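SnoN,SnoN (Streptomyces nogalater, PDB 5EQU) is probably an iron- and 2-oxoglutarate-dependent epimerase of the phytanoyl-CoA dioxygenase family that acts on the antibiotic nogalamycin or its precursors. Local coordinates at residues L123-K128 with L237-V242. Numbering follows the deposited sequence.
Sequences LEVLLK and LSTSAV. With 5R6 (Nogalamycin RO), chain G; AKG (2-oxoglutaric acid), chain F.
Glu124 and Ser240, neighbours across the two strands, each present a polar group to a bound ligand. The flat Glu124 carboxylate receives the amine of nogalamycin RO at OE1 (NBV to OE1 2.7 Å), NBV approaching from well off the carboxylate plane, while Lys122 forms a salt bridge with OE2. Ser240 OG, anti to its own N (chi1 177°), donates to O1 of the C1 carboxylate of 2-oxoglutarate (OG to O1 2.9 Å). Next along that face, Leu126 forks, CD1 lying 3.6 Å from O4 of the far (C5) carboxylate of 2-oxoglutarate and CD2 against the amine methyl CAD of nogalamycin RO. Glu124 and Ser240 form an antiparallel hydrogen-bonded pair, with Ser240 N 3.0 Å from Glu124 O and Glu124 N bonded to Ser240 O. Leu126 N donates to Ser238 O at 2.8 Å; the return bond is longer. These strands are central in the larger sheet of the cupin-type double-stranded beta-helix; in the engineered fusion, 123-128 belongs to the 14-202 SnoN part and 237-242 to the 203-305 part. The opposite face packs on helices 54-70 and 95-101. There the Leu127 and Leu237 side chains lie side by side, CD1 of Leu127 3.7 Å from CD2 of Leu237. Leu123 CB meets Ala241 CB at 4.1 Å, its CD1 touches Thr239 CB, and its side chain rests on Ala101. An alanine here would keep the CB contact, but Thr239 would probably lose part of its apolar cover and a gap open toward Ala101.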
loop_
_atom_site.group_PDB
_atom_site.type_symbol
_atom_site.label_atom_id
_atom_site.label_comp_id
_atom_site.label_asym_id
_atom_site.label_seq_id
_atom_site.Cartn_x
_atom_site.Cartn_y
_atom_site.Cartn_z
ATOM N N LEU A 123 -4.350 -4.146 5.728
ATOM C CA LEU A 123 -3.210 -4.749 5.059
ATOM C C LEU A 123 -3.672 -5.780 4.052
ATOM O O LEU A 123 -4.547 -6.611 4.333
ATOM C CB LEU A 123 -2.223 -5.400 6.063
ATOM C CG LEU A 123 -1.014 -6.160 5.500
ATOM C CD1 LEU A 123 0.118 -6.227 6.508
ATOM C CD2 LEU A 123 -1.376 -7.569 5.109
ATOM N N GLU A 124 -3.021 -5.755 2.893
ATOM C CA GLU A 124 -3.281 -6.700 1.831
ATOM C C GLU A 124 -2.047 -7.511 1.485
ATOM O O GLU A 124 -0.956 -6.983 1.441
ATOM C CB GLU A 124 -3.764 -5.942 0.589
ATOM C CG GLU A 124 -5.143 -5.297 0.812
ATOM C CD GLU A 124 -5.493 -4.197 -0.185
ATOM O OE1 GLU A 124 -4.589 -3.548 -0.786
ATOM O OE2 GLU A 124 -6.702 -3.976 -0.346
ATOM N N VAL A 125 -2.257 -8.772 1.188
ATOM C CA VAL A 125 -1.242 -9.629 0.698
ATOM C C VAL A 125 -1.334 -9.614 -0.815
ATOM O O VAL A 125 -2.391 -9.932 -1.350
ATOM C CB VAL A 125 -1.453 -11.030 1.284
ATOM C CG1 VAL A 125 -0.491 -12.004 0.690
ATOM C CG2 VAL A 125 -1.200 -10.984 2.779
ATOM N N LEU A 126 -0.243 -9.252 -1.490
ATOM C CA LEU A 126 -0.251 -8.978 -2.948
ATOM C C LEU A 126 0.544 -10.006 -3.742
ATOM O O LEU A 126 1.629 -10.424 -3.323
ATOM C CB LEU A 126 0.304 -7.592 -3.235
ATOM C CG LEU A 126 -0.215 -6.372 -2.444
ATOM C CD1 LEU A 126 0.371 -5.090 -3.020
ATOM C CD2 LEU A 126 -1.733 -6.250 -2.412
ATOM N N LEU A 127 -0.020 -10.431 -4.869
ATOM C CA LEU A 127 0.590 -11.418 -5.758
ATOM C C LEU A 127 0.495 -11.005 -7.239
ATOM O O LEU A 127 -0.616 -10.812 -7.740
ATOM C CB LEU A 127 -0.086 -12.775 -5.567
ATOM C CG LEU A 127 0.324 -13.939 -6.479
ATOM C CD1 LEU A 127 1.766 -14.365 -6.229
ATOM C CD2 LEU A 127 -0.596 -15.134 -6.334
ATOM N N LYS A 128 1.642 -10.856 -7.922
ATOM C CA LYS A 128 1.687 -10.810 -9.387
ATOM C C LYS A 128 2.428 -12.005 -9.839
ATOM O O LYS A 128 3.606 -12.146 -9.511
ATOM C CB LYS A 128 2.521 -9.656 -9.945
ATOM C CG LYS A 128 1.952 -8.271 -9.859
ATOM C CD LYS A 128 2.695 -7.349 -10.810
ATOM C CE LYS A 128 2.206 -5.926 -10.667
ATOM N NZ LYS A 128 1.004 -5.708 -11.503
ATOM N N LEU A 237 5.647 -11.447 -4.315
ATOM C CA LEU A 237 4.927 -11.598 -3.061
ATOM C C LEU A 237 5.344 -10.459 -2.173
ATOM O O LEU A 237 6.530 -10.177 -2.027
ATOM C CB LEU A 237 5.201 -12.953 -2.426
ATOM C CG LEU A 237 4.535 -14.137 -3.152
ATOM C CD1 LEU A 237 5.214 -15.461 -2.891
ATOM C CD2 LEU A 237 3.093 -14.279 -2.729
ATOM N N SER A 238 4.351 -9.764 -1.632
ATOM C CA SER A 238 4.560 -8.584 -0.802
ATOM C C SER A 238 3.287 -8.298 -0.011
ATOM O O SER A 238 2.241 -8.888 -0.251
ATOM C CB SER A 238 4.898 -7.339 -1.670
ATOM O OG SER A 238 3.880 -7.083 -2.629
ATOM N N THR A 239 3.380 -7.363 0.912
ATOM C CA THR A 239 2.213 -6.855 1.571
ATOM C C THR A 239 2.219 -5.353 1.415
ATOM O O THR A 239 3.289 -4.738 1.353
ATOM C CB THR A 239 2.190 -7.172 3.079
ATOM O OG1 THR A 239 3.298 -6.535 3.744
ATOM C CG2 THR A 239 2.214 -8.666 3.297
ATOM N N SER A 240 1.013 -4.783 1.400
ATOM C CA SER A 240 0.810 -3.325 1.357
ATOM C C SER A 240 -0.160 -2.980 2.454
ATOM O O SER A 240 -1.250 -3.528 2.491
ATOM C CB SER A 240 0.226 -2.909 0.018
ATOM O OG SER A 240 -0.028 -1.521 0.027
ATOM N N ALA A 241 0.269 -2.106 3.355
ATOM C CA ALA A 241 -0.491 -1.738 4.513
ATOM C C ALA A 241 -0.714 -0.245 4.470
ATOM O O ALA A 241 0.219 0.532 4.257
ATOM C CB ALA A 241 0.231 -2.102 5.799
ATOM N N VAL A 242 -1.962 0.150 4.682
ATOM C CA VAL A 242 -2.332 1.552 4.721
ATOM C C VAL A 242 -2.502 2.006 6.176
ATOM O O VAL A 242 -3.215 1.362 6.966
ATOM C CB VAL A 242 -3.672 1.781 3.970
ATOM C CG1 VAL A 242 -4.076 3.248 3.996
ATOM C CG2 VAL A 242 -3.574 1.259 2.555
HETATM C CAR 5R6 G . -7.215 -0.371 -15.649
HETATM C CBN 5R6 G . -6.691 -0.458 -17.017
HETATM O OAL 5R6 G . -5.642 0.563 -17.191
HETATM C CBR 5R6 G . -7.847 -0.470 -18.068
HETATM O OAM 5R6 G . -7.859 -1.815 -18.536
HETATM C CBM 5R6 G . -9.302 -0.237 -17.508
HETATM C CAB 5R6 G . -10.346 0.073 -18.570
HETATM O OAW 5R6 G . -9.345 0.798 -16.504
HETATM C CBP 5R6 G . -8.298 0.717 -15.468
HETATM O OAX 5R6 G . -8.846 0.499 -14.145
HETATM C CBQ 5R6 G . -9.867 -0.418 -13.650
HETATM C CAT 5R6 G . -10.203 -1.727 -14.412
HETATM C CBW 5R6 G . -11.487 -2.345 -13.794
HETATM C CAE 5R6 G . -11.791 -3.741 -14.380
HETATM O OAO 5R6 G . -12.556 -1.513 -14.174
HETATM C CBF 5R6 G . -9.645 -0.659 -12.256
HETATM C CBB 5R6 G . -8.717 0.092 -11.503
HETATM O OAK 5R6 G . -7.976 1.017 -12.147
HETATM C CBK 5R6 G . -8.497 -0.051 -10.126
HETATM C CBH 5R6 G . -7.568 0.727 -9.440
HETATM O OAI 5R6 G . -6.854 1.546 -10.042
HETATM C CBJ 5R6 G . -7.438 0.551 -8.049
HETATM C CBA 5R6 G . -6.524 1.316 -7.346
HETATM O OAJ 5R6 G . -5.767 2.190 -8.062
HETATM C CAP 5R6 G . -6.366 1.181 -5.999
HETATM C CBD 5R6 G . -7.085 0.249 -5.277
HETATM C CBX 5R6 G . -6.990 0.122 -3.858
HETATM C CAF 5R6 G . -7.072 1.534 -3.201
HETATM O OAY 5R6 G . -8.181 -0.491 -3.290
HETATM C CBS 5R6 G . -5.778 -0.617 -3.373
HETATM O OAN 5R6 G . -5.763 -0.654 -1.924
HETATM C CBT 5R6 G . -5.810 -2.034 -3.936
HETATM N NBV 5R6 G . -4.718 -2.821 -3.363
HETATM C CAD 5R6 G . -4.708 -4.197 -3.917
HETATM C CAC 5R6 G . -3.360 -2.210 -3.507
HETATM C CAS 5R6 G . -7.204 -2.705 -3.719
HETATM C CBO 5R6 G . -8.433 -1.730 -3.873
HETATM O OAV 5R6 G . -8.723 -1.431 -5.243
HETATM C CBE 5R6 G . -7.989 -0.527 -5.965
HETATM C CBL 5R6 G . -8.191 -0.404 -7.349
HETATM C CBG 5R6 G . -9.120 -1.173 -8.059
HETATM O OAH 5R6 G . -9.795 -2.008 -7.481
HETATM C CBI 5R6 G . -9.275 -0.990 -9.446
HETATM C CAQ 5R6 G . -10.218 -1.731 -10.187
HETATM C CBC 5R6 G . -10.428 -1.590 -11.575
HETATM C CBU 5R6 G . -11.462 -2.360 -12.209
HETATM C CAZ 5R6 G . -12.768 -1.806 -11.803
HETATM O OAG 5R6 G . -13.783 -2.513 -11.746
HETATM O OAU 5R6 G . -12.866 -0.425 -11.609
HETATM C CAA 5R6 G . -14.173 0.211 -11.654
HETATM C C1 AKG F . 0.005 0.485 -3.491
HETATM O O1 AKG F . 0.358 -0.288 -2.566
HETATM O O2 AKG F . -0.380 1.648 -3.249
HETATM C C2 AKG F . 0.080 0.014 -4.885
HETATM O O5 AKG F . -0.466 0.632 -5.818
HETATM C C3 AKG F . 0.838 -1.296 -5.091
HETATM C C4 AKG F . 0.961 -1.692 -6.558
HETATM C C5 AKG F . 1.653 -3.022 -6.793
HETATM O O3 AKG F . 1.738 -3.421 -7.980
HETATM O O4 AKG F . 2.070 -3.693 -5.809
HETATM O O HOH W 1 3.426 -8.694 -4.660
#